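Local coordinates for protein prolyl oligopeptidase (Novosphingobium capsulatum, PDB 1YR2) that probably hydrolyses oligopeptides on the carboxyl side of proline, and far less readily of alanine, as a serine peptidase of the prolyl oligopeptidase family, at residues P38-V46 and K73-Y84; F261-G272 and V282-T290. All coordinates share one frame; numbering follows the deposited sequence.

Contact 1 (P38-V46 and K73-Y84); sequences PPYPASPQV and KVAAWVQAQSAY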
# COMPACT_ATOMS: atom_id res chain seq x y z
N PRO A 38 6.21 31.92 -23.98
CA PRO A 38 6.79 31.78 -25.38
C PRO A 38 5.97 30.78 -26.14
O PRO A 38 5.35 29.97 -25.49
CB PRO A 38 8.19 31.22 -25.15
CG PRO A 38 8.27 30.88 -23.69
CD PRO A 38 6.94 31.11 -23.00
N PRO A 39 5.93 30.82 -27.46
CA PRO A 39 5.00 29.94 -28.18
C PRO A 39 5.35 28.44 -28.04
O PRO A 39 6.52 28.03 -27.95
CB PRO A 39 5.08 30.42 -29.63
CG PRO A 39 6.23 31.39 -29.70
CD PRO A 39 6.76 31.67 -28.35
N TYR A 40 4.30 27.61 -27.97
CA TYR A 40 4.50 26.19 -27.84
C TYR A 40 5.30 25.62 -29.02
O TYR A 40 5.17 26.12 -30.13
CB TYR A 40 3.14 25.52 -27.82
CG TYR A 40 2.34 25.80 -26.58
CD1 TYR A 40 2.89 25.55 -25.33
CD2 TYR A 40 1.06 26.30 -26.65
CE1 TYR A 40 2.18 25.78 -24.18
CE2 TYR A 40 0.33 26.52 -25.48
CZ TYR A 40 0.93 26.26 -24.24
OH TYR A 40 0.24 26.44 -23.05
N PRO A 41 6.04 24.53 -28.81
CA PRO A 41 6.61 23.79 -29.94
C PRO A 41 5.49 23.28 -30.84
O PRO A 41 4.36 23.13 -30.37
CB PRO A 41 7.34 22.63 -29.29
CG PRO A 41 7.62 23.13 -27.87
CD PRO A 41 6.34 23.86 -27.52
N ALA A 42 5.80 23.09 -32.12
CA ALA A 42 4.79 22.69 -33.07
C ALA A 42 4.21 21.29 -32.74
O ALA A 42 4.90 20.40 -32.28
CB ALA A 42 5.38 22.72 -34.50
N SER A 43 2.92 21.13 -32.96
CA SER A 43 2.33 19.79 -32.97
C SER A 43 1.62 19.60 -34.31
O SER A 43 0.42 19.76 -34.37
CB SER A 43 1.38 19.65 -31.78
OG SER A 43 2.14 19.67 -30.56
N PRO A 44 2.35 19.33 -35.40
CA PRO A 44 1.71 19.19 -36.72
C PRO A 44 0.55 18.19 -36.73
O PRO A 44 0.61 17.17 -36.04
CB PRO A 44 2.86 18.69 -37.61
CG PRO A 44 4.13 19.18 -36.91
CD PRO A 44 3.80 19.10 -35.46
N GLN A 45 -0.49 18.49 -37.48
CA GLN A 45 -1.65 17.61 -37.59
C GLN A 45 -1.60 16.84 -38.90
O GLN A 45 -1.23 17.40 -39.92
CB GLN A 45 -2.91 18.43 -37.56
CG GLN A 45 -3.09 19.08 -36.25
CD GLN A 45 -4.35 19.91 -36.16
OE1 GLN A 45 -5.43 19.45 -36.51
NE2 GLN A 45 -4.22 21.14 -35.70
N VAL A 46 -1.91 15.56 -38.85
CA VAL A 46 -2.16 14.77 -40.03
C VAL A 46 -3.68 14.55 -39.98
O VAL A 46 -4.16 13.75 -39.18
CB VAL A 46 -1.40 13.42 -40.00
CG1 VAL A 46 -1.77 12.54 -41.21
CG2 VAL A 46 0.15 13.64 -39.94
N LYS A 73 9.89 11.47 -36.04
CA LYS A 73 8.93 12.55 -35.87
C LYS A 73 8.57 12.67 -34.38
O LYS A 73 8.63 13.75 -33.83
CB LYS A 73 7.65 12.36 -36.73
CG LYS A 73 7.31 13.54 -37.67
CD LYS A 73 5.96 13.33 -38.49
CE LYS A 73 5.04 14.63 -38.56
NZ LYS A 73 3.62 14.46 -38.01
N VAL A 74 8.27 11.55 -33.74
CA VAL A 74 7.92 11.53 -32.29
C VAL A 74 9.15 11.97 -31.46
O VAL A 74 9.04 12.78 -30.54
CB VAL A 74 7.39 10.14 -31.85
CG1 VAL A 74 7.14 10.08 -30.36
CG2 VAL A 74 6.09 9.79 -32.59
N ALA A 75 10.32 11.47 -31.82
CA ALA A 75 11.54 11.81 -31.09
C ALA A 75 11.75 13.32 -31.13
O ALA A 75 12.11 13.89 -30.14
CB ALA A 75 12.74 11.07 -31.67
N ALA A 76 11.50 13.94 -32.27
CA ALA A 76 11.74 15.38 -32.44
C ALA A 76 10.74 16.17 -31.59
O ALA A 76 11.10 17.15 -30.97
CB ALA A 76 11.61 15.78 -33.92
N TRP A 77 9.50 15.70 -31.55
CA TRP A 77 8.45 16.37 -30.78
C TRP A 77 8.78 16.25 -29.29
O TRP A 77 8.70 17.24 -28.56
CB TRP A 77 7.11 15.71 -31.07
CG TRP A 77 5.93 16.37 -30.45
CD1 TRP A 77 5.20 17.38 -30.96
CD2 TRP A 77 5.35 16.05 -29.19
NE1 TRP A 77 4.19 17.71 -30.08
CE2 TRP A 77 4.27 16.91 -28.99
CE3 TRP A 77 5.67 15.12 -28.19
CZ2 TRP A 77 3.49 16.86 -27.83
CZ3 TRP A 77 4.89 15.09 -27.04
CH2 TRP A 77 3.83 15.94 -26.88
N VAL A 78 9.15 15.04 -28.87
CA VAL A 78 9.52 14.79 -27.48
C VAL A 78 10.69 15.68 -27.06
O VAL A 78 10.66 16.30 -26.00
CB VAL A 78 9.83 13.29 -27.23
CG1 VAL A 78 10.63 13.09 -25.92
CG2 VAL A 78 8.54 12.50 -27.19
N GLN A 79 11.72 15.78 -27.89
CA GLN A 79 12.89 16.59 -27.52
C GLN A 79 12.50 18.08 -27.31
O GLN A 79 12.91 18.68 -26.33
CB GLN A 79 13.99 16.45 -28.61
CG GLN A 79 15.20 17.36 -28.45
CD GLN A 79 16.42 16.87 -29.29
OE1 GLN A 79 16.85 15.70 -29.15
NE2 GLN A 79 16.97 17.74 -30.14
N ALA A 80 11.71 18.62 -28.25
CA ALA A 80 11.21 20.00 -28.20
C ALA A 80 10.28 20.27 -27.01
O ALA A 80 10.45 21.26 -26.30
CB ALA A 80 10.50 20.38 -29.56
N GLN A 81 9.34 19.38 -26.72
CA GLN A 81 8.41 19.60 -25.62
C GLN A 81 9.16 19.51 -24.28
O GLN A 81 8.94 20.30 -23.38
CB GLN A 81 7.28 18.57 -25.62
CG GLN A 81 6.28 18.71 -26.77
CD GLN A 81 5.42 19.98 -26.71
OE1 GLN A 81 5.37 20.65 -25.67
NE2 GLN A 81 4.76 20.32 -27.83
N SER A 82 10.05 18.54 -24.19
CA SER A 82 10.79 18.30 -22.96
C SER A 82 11.66 19.49 -22.63
O SER A 82 11.71 19.92 -21.50
CB SER A 82 11.65 17.05 -23.09
OG SER A 82 12.15 16.73 -21.79
N ALA A 83 12.35 20.03 -23.62
CA ALA A 83 13.22 21.18 -23.40
C ALA A 83 12.40 22.43 -23.07
O ALA A 83 12.77 23.21 -22.18
CB ALA A 83 14.12 21.41 -24.61
N TYR A 84 11.27 22.58 -23.76
CA TYR A 84 10.34 23.69 -23.54
C TYR A 84 9.81 23.67 -22.10
O TYR A 84 9.73 24.70 -21.44
CB TYR A 84 9.17 23.59 -24.52
CG TYR A 84 8.19 24.71 -24.44
CD1 TYR A 84 7.13 24.65 -23.56
CD2 TYR A 84 8.33 25.86 -25.22
CE1 TYR A 84 6.20 25.69 -23.47
CE2 TYR A 84 7.41 26.90 -25.14
CZ TYR A 84 6.35 26.81 -24.27
OH TYR A 84 5.46 27.82 -24.15
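The N-terminal arm of the modelled chain, an extended proline-rich run at 38-46, lies along helix 72-89 and meets it through Pro41 on Tyr84 and Ser43 on Trp77. Tyr84 has CG anti to its own nitrogen (chi1 -177°), which lifts the ring off the helix toward the arm. Pro41 CD sits over one face of that ring in a CH-pi contact, 3.8 Å from the centroid, while Pro41 CB meets Ala80 CB at 3.9 Å. At the far end of the ring, Tyr84 OH donates a short 2.5 Å hydrogen bond to Pro38 O, tilted 33° from the carbonyl plane. Tyr40 slants across the same ring, its CD1 3.8 Å from Tyr84 CE1. A leucine in place of this tyrosine would probably leave Pro38 O without this donor and the Pro41 ring without its aromatic face, so that the first residues of the arm would be held less firmly. Two helical turns earlier, Trp77 NE1 gives Ser43 OG a nearly straight bond of 2.9 Å (176°) in the indole plane, and Gln81 CG covers an indole face. Behind the pair stand helix 664-675, where Gln674 binds Gln81 NE2, and strand 683-687, where His683 N bonds Tyr40 OH.

Contact 2 (F261-G272 and V282-T290); sequences FATPELPKRGHG and VVITSSEGT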
# COMPACT_ATOMS: atom_id res chain seq x y z
N PHE A 261 4.36 -34.12 6.47
CA PHE A 261 3.14 -34.04 5.66
C PHE A 261 3.43 -33.89 4.18
O PHE A 261 4.30 -33.11 3.78
CB PHE A 261 2.28 -32.85 6.08
CG PHE A 261 0.87 -32.90 5.55
CD1 PHE A 261 0.01 -33.92 5.92
CD2 PHE A 261 0.42 -31.94 4.63
CE1 PHE A 261 -1.23 -33.99 5.42
CE2 PHE A 261 -0.87 -32.01 4.15
CZ PHE A 261 -1.68 -33.01 4.53
N ALA A 262 2.65 -34.64 3.40
CA ALA A 262 2.64 -34.56 1.95
C ALA A 262 1.26 -34.92 1.43
O ALA A 262 0.49 -35.59 2.12
CB ALA A 262 3.67 -35.50 1.36
N THR A 263 0.95 -34.49 0.19
CA THR A 263 -0.26 -34.93 -0.53
C THR A 263 0.13 -35.57 -1.85
O THR A 263 0.13 -34.91 -2.88
CB THR A 263 -1.25 -33.77 -0.80
OG1 THR A 263 -0.57 -32.64 -1.37
CG2 THR A 263 -1.87 -33.30 0.49
N PRO A 264 0.42 -36.86 -1.83
CA PRO A 264 0.95 -37.55 -3.01
C PRO A 264 -0.03 -37.77 -4.20
O PRO A 264 0.41 -38.27 -5.25
CB PRO A 264 1.45 -38.88 -2.44
CG PRO A 264 0.63 -39.14 -1.23
CD PRO A 264 0.27 -37.77 -0.66
N GLU A 265 -1.30 -37.45 -4.05
CA GLU A 265 -2.25 -37.46 -5.14
C GLU A 265 -2.56 -36.03 -5.64
O GLU A 265 -3.27 -35.85 -6.63
CB GLU A 265 -3.49 -38.22 -4.68
CG GLU A 265 -3.15 -39.68 -4.29
CD GLU A 265 -4.37 -40.57 -4.13
OE1 GLU A 265 -5.26 -40.53 -5.00
OE2 GLU A 265 -4.42 -41.35 -3.16
N LEU A 266 -1.95 -35.05 -4.99
CA LEU A 266 -2.18 -33.62 -5.29
C LEU A 266 -0.85 -32.90 -5.46
O LEU A 266 -0.39 -32.16 -4.57
CB LEU A 266 -2.96 -32.98 -4.16
CG LEU A 266 -4.37 -33.55 -3.95
CD1 LEU A 266 -4.97 -33.00 -2.66
CD2 LEU A 266 -5.28 -33.21 -5.16
N PRO A 267 -0.21 -33.07 -6.62
CA PRO A 267 1.14 -32.57 -6.81
C PRO A 267 1.30 -31.06 -6.83
O PRO A 267 2.41 -30.62 -6.55
CB PRO A 267 1.54 -33.14 -8.17
CG PRO A 267 0.24 -33.35 -8.91
CD PRO A 267 -0.74 -33.73 -7.82
N LYS A 268 0.27 -30.32 -7.21
CA LYS A 268 0.34 -28.86 -7.28
C LYS A 268 0.01 -28.17 -5.95
O LYS A 268 0.16 -26.96 -5.80
CB LYS A 268 -0.58 -28.34 -8.36
CG LYS A 268 -0.34 -28.93 -9.70
CD LYS A 268 -1.12 -28.25 -10.81
CE LYS A 268 -0.72 -28.81 -12.14
NZ LYS A 268 -0.43 -27.72 -13.14
N ARG A 269 -0.40 -28.95 -4.96
CA ARG A 269 -0.73 -28.42 -3.63
C ARG A 269 0.55 -28.02 -2.88
O ARG A 269 1.50 -28.81 -2.80
CB ARG A 269 -1.46 -29.52 -2.86
CG ARG A 269 -2.32 -29.11 -1.74
CD ARG A 269 -3.47 -28.17 -2.12
NE ARG A 269 -4.39 -28.72 -3.08
CZ ARG A 269 -5.51 -29.35 -2.80
NH1 ARG A 269 -5.88 -29.57 -1.55
NH2 ARG A 269 -6.30 -29.74 -3.77
N GLY A 270 0.57 -26.79 -2.37
CA GLY A 270 1.61 -26.28 -1.51
C GLY A 270 1.21 -26.38 -0.04
O GLY A 270 0.02 -26.38 0.29
N HIS A 271 2.18 -26.46 0.87
CA HIS A 271 1.90 -26.73 2.28
C HIS A 271 2.87 -25.92 3.11
O HIS A 271 4.11 -25.95 2.86
CB HIS A 271 2.15 -28.19 2.62
CG HIS A 271 1.38 -29.16 1.79
ND1 HIS A 271 0.01 -29.28 1.87
CD2 HIS A 271 1.77 -30.05 0.85
CE1 HIS A 271 -0.40 -30.19 1.02
NE2 HIS A 271 0.65 -30.69 0.40
N GLY A 272 2.29 -25.15 4.03
CA GLY A 272 3.09 -24.36 4.98
C GLY A 272 2.70 -24.79 6.39
O GLY A 272 1.52 -25.12 6.67
N VAL A 282 0.52 -28.46 15.72
CA VAL A 282 1.01 -28.14 14.36
C VAL A 282 -0.21 -27.89 13.48
O VAL A 282 -1.19 -28.64 13.55
CB VAL A 282 1.86 -29.29 13.79
CG1 VAL A 282 2.30 -29.06 12.38
CG2 VAL A 282 3.07 -29.52 14.70
N VAL A 283 -0.16 -26.83 12.68
CA VAL A 283 -1.23 -26.47 11.78
C VAL A 283 -0.63 -26.29 10.40
O VAL A 283 0.32 -25.49 10.18
CB VAL A 283 -1.95 -25.19 12.22
CG1 VAL A 283 -3.08 -24.80 11.27
CG2 VAL A 283 -2.46 -25.37 13.64
N ILE A 284 -1.16 -27.05 9.47
CA ILE A 284 -0.65 -27.01 8.11
C ILE A 284 -1.75 -26.41 7.22
O ILE A 284 -2.87 -26.90 7.17
CB ILE A 284 -0.23 -28.40 7.63
CG1 ILE A 284 0.92 -28.90 8.48
CG2 ILE A 284 0.16 -28.35 6.15
CD1 ILE A 284 1.15 -30.33 8.36
N THR A 285 -1.36 -25.34 6.53
CA THR A 285 -2.18 -24.61 5.57
C THR A 285 -1.73 -24.98 4.18
O THR A 285 -0.54 -24.87 3.85
CB THR A 285 -1.91 -23.12 5.84
OG1 THR A 285 -2.43 -22.83 7.15
CG2 THR A 285 -2.70 -22.26 4.97
N SER A 286 -2.69 -25.30 3.32
CA SER A 286 -2.38 -25.78 1.99
C SER A 286 -3.26 -25.10 0.94
O SER A 286 -4.47 -24.92 1.12
CB SER A 286 -2.57 -27.31 1.92
OG SER A 286 -1.91 -27.97 2.98
N SER A 287 -2.63 -24.74 -0.17
CA SER A 287 -3.32 -24.09 -1.27
C SER A 287 -2.73 -24.49 -2.60
O SER A 287 -1.68 -25.13 -2.67
CB SER A 287 -3.26 -22.57 -1.10
OG SER A 287 -1.91 -22.09 -1.18
N GLU A 288 -3.41 -24.07 -3.67
CA GLU A 288 -2.99 -24.37 -5.00
C GLU A 288 -3.40 -23.20 -5.87
O GLU A 288 -4.56 -22.83 -5.84
CB GLU A 288 -3.76 -25.62 -5.42
CG GLU A 288 -3.29 -26.22 -6.67
CD GLU A 288 -3.94 -27.56 -6.94
OE1 GLU A 288 -4.02 -28.42 -6.00
OE2 GLU A 288 -4.32 -27.74 -8.10
N GLY A 289 -2.47 -22.60 -6.59
CA GLY A 289 -2.82 -21.71 -7.71
C GLY A 289 -3.54 -20.37 -7.44
O GLY A 289 -4.62 -20.13 -8.01
N THR A 290 -2.93 -19.49 -6.64
CA THR A 290 -3.44 -18.08 -6.37
C THR A 290 -4.93 -17.81 -5.98
O THR A 290 -5.25 -16.68 -5.61
CB THR A 290 -3.09 -17.06 -7.52
OG1 THR A 290 -4.01 -17.23 -8.61
CG2 THR A 290 -1.70 -17.30 -8.13
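Backbone hydrogen bonds join Gly270 to Ser287 and Gly272 to Thr285, each pair bonded in both directions; Gly270 N to Ser287 O and Gly272 N to Thr285 O both measure 2.8 Å. Between them His271 and Ser286 form a non-hydrogen-bonded antiparallel pair, and here the side chains supply the bond: His271 ND1 and Ser286 OG are 2.6 Å apart, with OG at the edge of the imidazole and in its plane. Thr263 OG1 meets the other ring nitrogen, His271 NE2, at 2.9 Å, also in plane. The ring is thus held at two edges, which fixes its rotation, and Phe261 CD2 lies over one of its faces.

These strands, 270-275 and 281-287, are the first two of a four-stranded antiparallel sheet, one blade of the beta-propeller; Phe261 ends the last strand of the preceding blade. Its apolar contact therefore crosses between blades: Ile284 CD1 reaches Phe261 CB at 3.6 Å.

The charged contact lies next to the Gly270-Ser287 pair. Arg269, bent at chi2 and chi3 (both 60°), brings NE to Glu288 OE1 at 3.0 Å in a salt bridge that lies in the guanidinium plane and meets the carboxylate on its anti side; NH2 adds a weak bond to the same oxygen. Leu266 CD1 rests over a guanidinium face, and Lys268 CB packs against Glu288 CD at 3.7 Å.

From the N terminus, the chain first lays down the arm at 38-46, passes through the short strands 49-52 and 55-58, and returns as helix 72-89, so that contact 1 closes a loop of 26 intervening residues. Contact 2 opens much later, at the end of the third four-stranded sheet of the propeller, and closes a hairpin with nine residues between its segments. The two are in series, neither nesting nor crossing, with centres 57 Å apart and nearest atoms about 36 Å apart. Contact 1 fastens the start of the modelled chain beside the alpha/beta-hydrolase domain; contact 2 pairs the first two strands of one blade and, at its start, ties that blade to the preceding one. Together they illustrate local closures serving separate domains.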